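Local atomic coordinates of capsid protein (Bocavirus gorilla/GBoV1/2009, PDB entry 7LNK), a protein that forms, in sixty copies, the T=1 icosahedral shell of a bocavirus, as a structural capsid protein of the parvovirus family. Residues 96-101 with 205-210; 270-275 with 321-326; 286-291 with 300-305. All coordinates share one frame; numbering follows the deposited sequence.

Contact 1: residues 96-101 with 205-210; sequences VKIYNL and ESSEFT
In the antiparallel ladder between strands 86-108 and 207-223, V96 and F209 face each other as a hydrogen-bonded pair: V96 N donates to F209 O at 2.8 Å, and F209 N returns a bond to V96 O. I98 and S207 repeat the exchange two residues on, with S207 N reaching I98 O at 2.9 Å. K97 and E208 form the non-hydrogen-bonded pair between them, and here the backbones draw in to a CA-CA distance of 4.1 Å.

The strand order 21-33, 437-453, 86-108, 207-223 matches the BIDG sheet of the viral jelly roll, which makes this the D-G pairing. On one face V96, I98, S207 and F209 point together. Two residues of one strand, V96 and I98, come to the edge of the F209 ring, near its plane: V96 CG2 lies 4.0 Å from F209 CD2, while the tip of I98, CD1, lies 3.8 Å from F209 CE2. F209 and S207 also touch I125 of strand 123-128, so this face looks into the sandwich.

K97 and E208 run side by side on the other face. E208 CG sits between its own N and carbonyl carbon (chi1 64°), from where the extended chain follows the equally extended lysine. What touches is the lysine's aliphatic shaft, K97 CE at 3.3 Å from E208 OE1; K97 NZ stays 4.3 Å from E208 OE1, probably a mild attraction of opposite charges but beyond a salt bridge. Beyond the ladder's end, Y99 CB meets S206 CB at 3.6 Å.

Contact 2: residues 270-275 with 321-326; sequences GFLGGQ and LEYKLQ
The carboxylate of E322 lies against the backbone of Q275, with E322 OE1 3.9 Å from Q275 CA, and both of its oxygens are gripped by main-chain N-H groups: OE1 takes a hydrogen bond from R276 N, next in the chain after Q275, and OE2 takes one from R244 N of a neighbouring subunit. One acidic group thus ties together two chains. The site belongs to the very long connection between strands 207-223 and 415-420, which corresponds to the G-H loop of the parvovirus jelly roll and is rich in short strands and turns rather than regular sheet. In it, the 3-10 segment 321-323 is set against the loop that leaves the two-residue strand 270-271.

Two successive residues of that 3-10 segment turn their side chains to the loop. E322 CG is anti to its carbonyl carbon (chi1 -69°) and the chain beyond is extended, which carries the carboxylate out to Q275 and R276. Y323 supplies the largest share of the buried surface. Its ring enters hydroxyl end first, with Y323 OH modelled 3.1 Å from L272 O and 4.0 Å from Q275 CG. G274 O lies at the edge of the ring, although the exact placement of that oxygen is doubtful. The loop is held in turn by D367, whose OD1 accepts a bond from G273 N. Farther back along the ring, the L272 side chain crosses that of Y323 at an angle, L272 CD2 lying 4.1 Å from Y323 CD2.

Contact 3: residues 286-291 with 300-305; sequences PYMVCT and TGAAGY
C290 and Y305 make the central contact between strand 287-291 and the turn at 302-305. The thiol of C290 lies to the side of the tyrosine ring that its CB also meets. C290 CB comes within 3.5 Å of Y305 CD1, and the C290 sulfur, SG, stands 4.3 Å from the centroid of the Y305 ring, 42° off the normal: an oblique sulfur-aromatic contact. The same sulfur, C290 SG, approaches A302 O at 3.5 Å, and both lie on the same side of the ring plane.

Y305 takes the less common first torsion, with CG between N and the carbonyl carbon (chi1 63°), and this folds the ring back over its own turn. One face is consequently covered by A302 O, 3.8 Å above the plane and over its centre. The turn is type II, from A302 to Y305, with G304 at the corner where a positive phi is needed. Its closing bond, Y305 N to A302 O, is weak. At the far end of the ring, the hydroxyl of Y305 is hydrogen-bonded to that of Y355 of a neighbouring subunit.

M288 covers the other end of the turn. Its chain bends at chi2 (-65°) and then runs straight through chi3, so the sulfur is carried past A302 and the terminal methyl ends on A303: M288 CG is 4.3 Å from A302 CB, and M288 CE is 3.7 Å from A303 CB.

T291 N gives a weak, fairly straight bond to Y305 O, at 3.5 Å. It continues the alternate-residue pairing of Y287 with F309 and V289 with S307, the pattern of a long-looped beta hairpin, here extended by an antiparallel ladder from the neighbouring subunit into an intersubunit sheet.

Overall arrangement
The three contacts split between the core of the subunit and its largest loop. Contact 1 comes first along the chain and belongs to the jelly-roll framework; contacts 2 and 3 follow, on the opposite side of the chain's centre, their centres about 43 and 42 Å from that of contact 1. Between those two the centres are about 17 Å apart and the segments touch, P286 and Y287 packing on F271, G274 and Q275. Both segments of contact 3 fall within the span between the two segments of contact 2. Both contacts border the same neighbouring subunit, so many residues that fold this loop on itself also face that subunit.

Contact 1: residues 96-101 with 205-210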
loop_
_atom_site.group_PDB
_atom_site.type_symbol
_atom_site.label_atom_id
_atom_site.label_comp_id
_atom_site.label_asym_id
_atom_site.label_seq_id
_atom_site.Cartn_x
_atom_site.Cartn_y
_atom_site.Cartn_z
ATOM N N VAL A 96 -46.303 -9.430 -76.212
ATOM C CA VAL A 96 -46.439 -10.377 -77.306
ATOM C C VAL A 96 -45.205 -11.259 -77.338
ATOM O O VAL A 96 -44.104 -10.818 -76.998
ATOM C CB VAL A 96 -46.648 -9.678 -78.663
ATOM C CG1 VAL A 96 -47.944 -8.907 -78.668
ATOM C CG2 VAL A 96 -45.534 -8.752 -78.921
ATOM N N LYS A 97 -45.395 -12.511 -77.730
ATOM C CA LYS A 97 -44.325 -13.491 -77.808
ATOM C C LYS A 97 -44.457 -14.243 -79.115
ATOM O O LYS A 97 -45.553 -14.682 -79.466
ATOM C CB LYS A 97 -44.386 -14.477 -76.645
ATOM C CG LYS A 97 -44.109 -13.886 -75.293
ATOM C CD LYS A 97 -44.283 -14.935 -74.228
ATOM C CE LYS A 97 -43.972 -14.394 -72.860
ATOM N NZ LYS A 97 -44.214 -15.411 -71.813
ATOM N N ILE A 98 -43.352 -14.389 -79.833
ATOM C CA ILE A 98 -43.275 -15.266 -80.993
ATOM C C ILE A 98 -42.380 -16.428 -80.607
ATOM O O ILE A 98 -41.233 -16.225 -80.200
ATOM C CB ILE A 98 -42.747 -14.537 -82.236
ATOM C CG1 ILE A 98 -43.718 -13.448 -82.677
ATOM C CG2 ILE A 98 -42.558 -15.501 -83.363
ATOM C CD1 ILE A 98 -43.320 -12.076 -82.250
ATOM N N TYR A 99 -42.902 -17.644 -80.717
ATOM C CA TYR A 99 -42.203 -18.811 -80.212
ATOM C C TYR A 99 -42.708 -20.050 -80.929
ATOM O O TYR A 99 -43.599 -19.982 -81.775
ATOM C CB TYR A 99 -42.381 -18.939 -78.702
ATOM C CG TYR A 99 -43.815 -19.103 -78.285
ATOM C CD1 TYR A 99 -44.379 -20.352 -78.170
ATOM C CD2 TYR A 99 -44.610 -18.003 -78.028
ATOM C CE1 TYR A 99 -45.675 -20.502 -77.804
ATOM C CE2 TYR A 99 -45.911 -18.148 -77.666
ATOM C CZ TYR A 99 -46.438 -19.403 -77.553
ATOM O OH TYR A 99 -47.745 -19.566 -77.182
ATOM N N ASN A 100 -42.132 -21.192 -80.560
ATOM C CA ASN A 100 -42.432 -22.480 -81.186
ATOM C C ASN A 100 -42.360 -22.388 -82.700
ATOM O O ASN A 100 -43.278 -22.788 -83.411
ATOM C CB ASN A 100 -43.785 -23.022 -80.736
ATOM C CG ASN A 100 -43.752 -23.531 -79.327
ATOM O OD1 ASN A 100 -42.696 -23.881 -78.818
ATOM N ND2 ASN A 100 -44.906 -23.583 -78.688
ATOM N N LEU A 101 -41.248 -21.865 -83.194
ATOM C CA LEU A 101 -41.108 -21.601 -84.613
ATOM C C LEU A 101 -40.739 -22.870 -85.354
ATOM O O LEU A 101 -39.995 -23.712 -84.849
ATOM C CB LEU A 101 -40.044 -20.539 -84.841
ATOM C CG LEU A 101 -40.399 -19.198 -84.219
ATOM C CD1 LEU A 101 -39.248 -18.243 -84.358
ATOM C CD2 LEU A 101 -41.636 -18.648 -84.871
ATOM N N GLU A 205 -35.390 -21.044 -80.734
ATOM C CA GLU A 205 -35.383 -19.730 -80.117
ATOM C C GLU A 205 -36.775 -19.113 -80.088
ATOM O O GLU A 205 -37.739 -19.650 -80.631
ATOM C CB GLU A 205 -34.396 -18.833 -80.855
ATOM C CG GLU A 205 -32.972 -19.307 -80.692
ATOM C CD GLU A 205 -31.992 -18.489 -81.476
ATOM O OE1 GLU A 205 -32.428 -17.688 -82.315
ATOM O OE2 GLU A 205 -30.778 -18.626 -81.244
ATOM N N SER A 206 -36.859 -17.946 -79.461
ATOM C CA SER A 206 -38.112 -17.221 -79.322
ATOM C C SER A 206 -37.799 -15.761 -79.050
ATOM O O SER A 206 -36.681 -15.408 -78.674
ATOM C CB SER A 206 -38.984 -17.804 -78.210
ATOM O OG SER A 206 -38.361 -17.676 -76.951
ATOM N N SER A 207 -38.799 -14.912 -79.251
ATOM C CA SER A 207 -38.665 -13.493 -78.974
ATOM C C SER A 207 -39.945 -12.985 -78.334
ATOM O O SER A 207 -41.021 -13.543 -78.543
ATOM C CB SER A 207 -38.355 -12.699 -80.243
ATOM O OG SER A 207 -39.412 -12.803 -81.174
ATOM N N GLU A 208 -39.818 -11.925 -77.544
ATOM C CA GLU A 208 -40.965 -11.314 -76.896
ATOM C C GLU A 208 -40.823 -9.804 -76.915
ATOM O O GLU A 208 -39.711 -9.276 -76.950
ATOM C CB GLU A 208 -41.130 -11.801 -75.460
ATOM C CG GLU A 208 -40.005 -11.423 -74.547
ATOM C CD GLU A 208 -40.156 -12.033 -73.178
ATOM O OE1 GLU A 208 -41.272 -12.476 -72.849
ATOM O OE2 GLU A 208 -39.159 -12.067 -72.427
ATOM N N PHE A 209 -41.959 -9.119 -76.890
ATOM C CA PHE A 209 -42.016 -7.675 -77.020
ATOM C C PHE A 209 -43.032 -7.131 -76.033
ATOM O O PHE A 209 -44.144 -7.650 -75.929
ATOM C CB PHE A 209 -42.414 -7.279 -78.433
ATOM C CG PHE A 209 -41.483 -7.789 -79.474
ATOM C CD1 PHE A 209 -40.335 -7.104 -79.789
ATOM C CD2 PHE A 209 -41.742 -8.978 -80.116
ATOM C CE1 PHE A 209 -39.478 -7.587 -80.735
ATOM C CE2 PHE A 209 -40.885 -9.460 -81.065
ATOM C CZ PHE A 209 -39.754 -8.763 -81.375
ATOM N N THR A 210 -42.652 -6.088 -75.309
ATOM C CA THR A 210 -43.537 -5.436 -74.359
ATOM C C THR A 210 -43.846 -4.038 -74.858
ATOM O O THR A 210 -43.005 -3.405 -75.502
ATOM C CB THR A 210 -42.916 -5.370 -72.967
ATOM O OG1 THR A 210 -41.689 -4.640 -73.027
ATOM C CG2 THR A 210 -42.637 -6.760 -72.451
#

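Contact 2: residues 270-275 with 321-326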
loop_
_atom_site.group_PDB
_atom_site.type_symbol
_atom_site.label_atom_id
_atom_site.label_comp_id
_atom_site.label_asym_id
_atom_site.label_seq_id
_atom_site.Cartn_x
_atom_site.Cartn_y
_atom_site.Cartn_z
ATOM N N GLY A 270 -69.205 18.095 -87.654
ATOM C CA GLY A 270 -69.449 17.054 -88.623
ATOM C C GLY A 270 -69.819 17.652 -89.958
ATOM O O GLY A 270 -70.162 18.832 -90.062
ATOM N N PHE A 271 -69.746 16.808 -90.980
ATOM C CA PHE A 271 -70.090 17.170 -92.350
ATOM C C PHE A 271 -71.224 16.281 -92.829
ATOM O O PHE A 271 -71.031 15.079 -93.029
ATOM C CB PHE A 271 -68.885 17.019 -93.270
ATOM C CG PHE A 271 -67.812 18.026 -93.047
ATOM C CD1 PHE A 271 -68.091 19.234 -92.445
ATOM C CD2 PHE A 271 -66.520 17.767 -93.441
ATOM C CE1 PHE A 271 -67.106 20.158 -92.248
ATOM C CE2 PHE A 271 -65.535 18.691 -93.250
ATOM C CZ PHE A 271 -65.824 19.882 -92.652
ATOM N N LEU A 272 -72.404 16.862 -93.005
ATOM C CA LEU A 272 -73.494 16.210 -93.711
ATOM C C LEU A 272 -73.617 16.667 -95.154
ATOM O O LEU A 272 -74.492 16.179 -95.869
ATOM C CB LEU A 272 -74.811 16.447 -92.979
ATOM C CG LEU A 272 -74.856 15.849 -91.576
ATOM C CD1 LEU A 272 -76.141 16.230 -90.876
ATOM C CD2 LEU A 272 -74.692 14.346 -91.629
ATOM N N GLY A 273 -72.774 17.594 -95.592
ATOM C CA GLY A 273 -72.968 18.254 -96.866
ATOM C C GLY A 273 -72.429 17.532 -98.079
ATOM O O GLY A 273 -72.950 17.700 -99.182
ATOM N N GLY A 274 -71.390 16.730 -97.897
ATOM C CA GLY A 274 -70.781 16.055 -99.018
ATOM C C GLY A 274 -71.523 14.802 -99.431
ATOM O O GLY A 274 -72.411 14.313 -98.742
ATOM N N GLN A 275 -71.131 14.276 -100.587
ATOM C CA GLN A 275 -71.728 13.079 -101.156
ATOM C C GLN A 275 -70.641 12.265 -101.835
ATOM O O GLN A 275 -69.687 12.818 -102.380
ATOM C CB GLN A 275 -72.820 13.434 -102.162
ATOM C CG GLN A 275 -74.018 14.092 -101.541
ATOM C CD GLN A 275 -75.016 14.541 -102.562
ATOM O OE1 GLN A 275 -74.665 14.809 -103.705
ATOM N NE2 GLN A 275 -76.278 14.617 -102.166
ATOM N N LEU A 321 -77.399 6.752 -95.838
ATOM C CA LEU A 321 -76.657 5.535 -95.545
ATOM C C LEU A 321 -75.183 5.708 -95.898
ATOM O O LEU A 321 -74.322 5.020 -95.344
ATOM C CB LEU A 321 -77.267 4.366 -96.314
ATOM C CG LEU A 321 -76.961 2.935 -95.871
ATOM C CD1 LEU A 321 -78.114 2.059 -96.270
ATOM C CD2 LEU A 321 -75.694 2.377 -96.411
ATOM N N GLU A 322 -74.874 6.632 -96.814
ATOM C CA GLU A 322 -73.483 6.877 -97.182
ATOM C C GLU A 322 -72.669 7.360 -95.997
ATOM O O GLU A 322 -71.450 7.168 -95.951
ATOM C CB GLU A 322 -73.387 7.910 -98.302
ATOM C CG GLU A 322 -73.886 7.475 -99.652
ATOM C CD GLU A 322 -73.731 8.566 -100.683
ATOM O OE1 GLU A 322 -73.432 9.711 -100.294
ATOM O OE2 GLU A 322 -73.880 8.281 -101.885
ATOM N N TYR A 323 -73.314 8.009 -95.040
ATOM C CA TYR A 323 -72.582 8.630 -93.952
ATOM C C TYR A 323 -72.360 7.680 -92.793
ATOM O O TYR A 323 -71.654 8.034 -91.846
ATOM C CB TYR A 323 -73.333 9.865 -93.475
ATOM C CG TYR A 323 -73.552 10.870 -94.573
ATOM C CD1 TYR A 323 -72.575 11.111 -95.518
ATOM C CD2 TYR A 323 -74.739 11.568 -94.667
ATOM C CE1 TYR A 323 -72.775 12.018 -96.525
ATOM C CE2 TYR A 323 -74.946 12.477 -95.669
ATOM C CZ TYR A 323 -73.962 12.699 -96.596
ATOM O OH TYR A 323 -74.168 13.612 -97.599
ATOM N N LYS A 324 -72.948 6.493 -92.847
ATOM C CA LYS A 324 -72.864 5.546 -91.755
ATOM C C LYS A 324 -71.634 4.664 -91.900
ATOM O O LYS A 324 -71.246 4.278 -93.003
ATOM C CB LYS A 324 -74.121 4.684 -91.709
ATOM C CG LYS A 324 -75.377 5.444 -91.364
ATOM C CD LYS A 324 -76.557 4.507 -91.263
ATOM C CE LYS A 324 -77.796 5.215 -90.759
ATOM N NZ LYS A 324 -78.417 6.064 -91.798
ATOM N N LEU A 325 -71.014 4.361 -90.766
ATOM C CA LEU A 325 -69.915 3.413 -90.721
ATOM C C LEU A 325 -70.426 2.043 -91.141
ATOM O O LEU A 325 -71.486 1.606 -90.690
ATOM C CB LEU A 325 -69.339 3.356 -89.311
ATOM C CG LEU A 325 -68.040 2.610 -89.040
ATOM C CD1 LEU A 325 -67.140 2.691 -90.240
ATOM C CD2 LEU A 325 -67.361 3.230 -87.852
ATOM N N GLN A 326 -69.690 1.371 -92.020
ATOM C CA GLN A 326 -70.138 0.083 -92.517
ATOM C C GLN A 326 -68.926 -0.769 -92.859
ATOM O O GLN A 326 -67.927 -0.253 -93.357
ATOM C CB GLN A 326 -71.038 0.280 -93.733
ATOM C CG GLN A 326 -71.755 -0.939 -94.203
ATOM C CD GLN A 326 -72.739 -0.606 -95.283
ATOM O OE1 GLN A 326 -72.918 0.554 -95.631
ATOM N NE2 GLN A 326 -73.407 -1.616 -95.806
#

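Contact 3: residues 286-291 with 300-305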
loop_
_atom_site.group_PDB
_atom_site.type_symbol
_atom_site.label_atom_id
_atom_site.label_comp_id
_atom_site.label_asym_id
_atom_site.label_seq_id
_atom_site.Cartn_x
_atom_site.Cartn_y
_atom_site.Cartn_z
ATOM N N PRO A 286 -67.485 11.517 -99.404
ATOM C CA PRO A 286 -68.088 12.847 -99.483
ATOM C C PRO A 286 -67.066 13.961 -99.501
ATOM O O PRO A 286 -67.382 15.072 -99.933
ATOM C CB PRO A 286 -68.958 12.896 -98.224
ATOM C CG PRO A 286 -69.281 11.486 -97.962
ATOM C CD PRO A 286 -68.035 10.741 -98.285
ATOM N N TYR A 287 -65.849 13.699 -99.040
ATOM C CA TYR A 287 -64.810 14.706 -98.923
ATOM C C TYR A 287 -63.458 14.109 -99.270
ATOM O O TYR A 287 -63.139 12.993 -98.859
ATOM C CB TYR A 287 -64.781 15.288 -97.512
ATOM C CG TYR A 287 -65.981 16.138 -97.188
ATOM C CD1 TYR A 287 -65.961 17.502 -97.408
ATOM C CD2 TYR A 287 -67.147 15.573 -96.713
ATOM C CE1 TYR A 287 -67.047 18.277 -97.128
ATOM C CE2 TYR A 287 -68.244 16.343 -96.448
ATOM C CZ TYR A 287 -68.187 17.695 -96.653
ATOM O OH TYR A 287 -69.278 18.477 -96.377
ATOM N N MET A 288 -62.673 14.861 -100.034
ATOM C CA MET A 288 -61.281 14.540 -100.318
ATOM C C MET A 288 -60.366 15.502 -99.587
ATOM O O MET A 288 -60.518 16.720 -99.711
ATOM C CB MET A 288 -60.984 14.607 -101.813
ATOM C CG MET A 288 -61.638 13.535 -102.596
ATOM S SD MET A 288 -60.944 11.968 -102.086
ATOM C CE MET A 288 -61.918 10.872 -103.076
ATOM N N VAL A 289 -59.416 14.960 -98.839
ATOM C CA VAL A 289 -58.312 15.745 -98.310
ATOM C C VAL A 289 -57.153 15.605 -99.284
ATOM O O VAL A 289 -56.607 14.513 -99.471
ATOM C CB VAL A 289 -57.936 15.319 -96.882
ATOM C CG1 VAL A 289 -59.062 15.650 -95.934
ATOM C CG2 VAL A 289 -57.665 13.847 -96.808
ATOM N N CYS A 290 -56.801 16.704 -99.934
ATOM C CA CYS A 290 -55.862 16.687 -101.036
ATOM C C CYS A 290 -54.637 17.516 -100.692
ATOM O O CYS A 290 -54.685 18.411 -99.847
ATOM C CB CYS A 290 -56.511 17.230 -102.309
ATOM S SG CYS A 290 -57.897 16.263 -102.906
ATOM N N THR A 291 -53.528 17.192 -101.344
ATOM C CA THR A 291 -52.338 18.028 -101.334
ATOM C C THR A 291 -51.988 18.343 -102.776
ATOM O O THR A 291 -51.878 17.433 -103.601
ATOM C CB THR A 291 -51.154 17.353 -100.637
ATOM O OG1 THR A 291 -50.856 16.116 -101.289
ATOM C CG2 THR A 291 -51.471 17.092 -99.183
ATOM N N THR A 300 -56.026 14.580 -113.487
ATOM C CA THR A 300 -57.140 13.832 -112.923
ATOM C C THR A 300 -58.031 14.766 -112.114
ATOM O O THR A 300 -57.815 15.979 -112.057
ATOM C CB THR A 300 -56.646 12.677 -112.043
ATOM O OG1 THR A 300 -55.838 13.193 -110.982
ATOM C CG2 THR A 300 -55.828 11.708 -112.857
ATOM N N GLY A 301 -59.055 14.186 -111.496
ATOM C CA GLY A 301 -59.902 14.902 -110.570
ATOM C C GLY A 301 -59.347 14.850 -109.164
ATOM O O GLY A 301 -58.245 14.364 -108.913
ATOM N N ALA A 302 -60.142 15.361 -108.224
ATOM C CA ALA A 302 -59.686 15.471 -106.842
ATOM C C ALA A 302 -59.263 14.119 -106.291
ATOM O O ALA A 302 -58.267 14.009 -105.570
ATOM C CB ALA A 302 -60.779 16.086 -105.974
ATOM N N ALA A 303 -60.012 13.074 -106.618
ATOM C CA ALA A 303 -59.582 11.733 -106.264
ATOM C C ALA A 303 -58.321 11.380 -107.034
ATOM O O ALA A 303 -58.249 11.547 -108.254
ATOM C CB ALA A 303 -60.687 10.724 -106.555
ATOM N N GLY A 304 -57.328 10.887 -106.319
ATOM C CA GLY A 304 -56.067 10.503 -106.891
ATOM C C GLY A 304 -54.928 11.469 -106.649
ATOM O O GLY A 304 -53.769 11.049 -106.715
ATOM N N TYR A 305 -55.200 12.745 -106.400
ATOM C CA TYR A 305 -54.269 13.551 -105.623
ATOM C C TYR A 305 -54.700 13.720 -104.169
ATOM O O TYR A 305 -54.066 14.478 -103.432
ATOM C CB TYR A 305 -53.961 14.890 -106.307
ATOM C CG TYR A 305 -55.049 15.896 -106.538
ATOM C CD1 TYR A 305 -55.321 16.874 -105.604
ATOM C CD2 TYR A 305 -55.742 15.922 -107.729
ATOM C CE1 TYR A 305 -56.285 17.818 -105.830
ATOM C CE2 TYR A 305 -56.705 16.862 -107.965
ATOM C CZ TYR A 305 -56.978 17.806 -107.013
ATOM O OH TYR A 305 -57.949 18.745 -107.251
#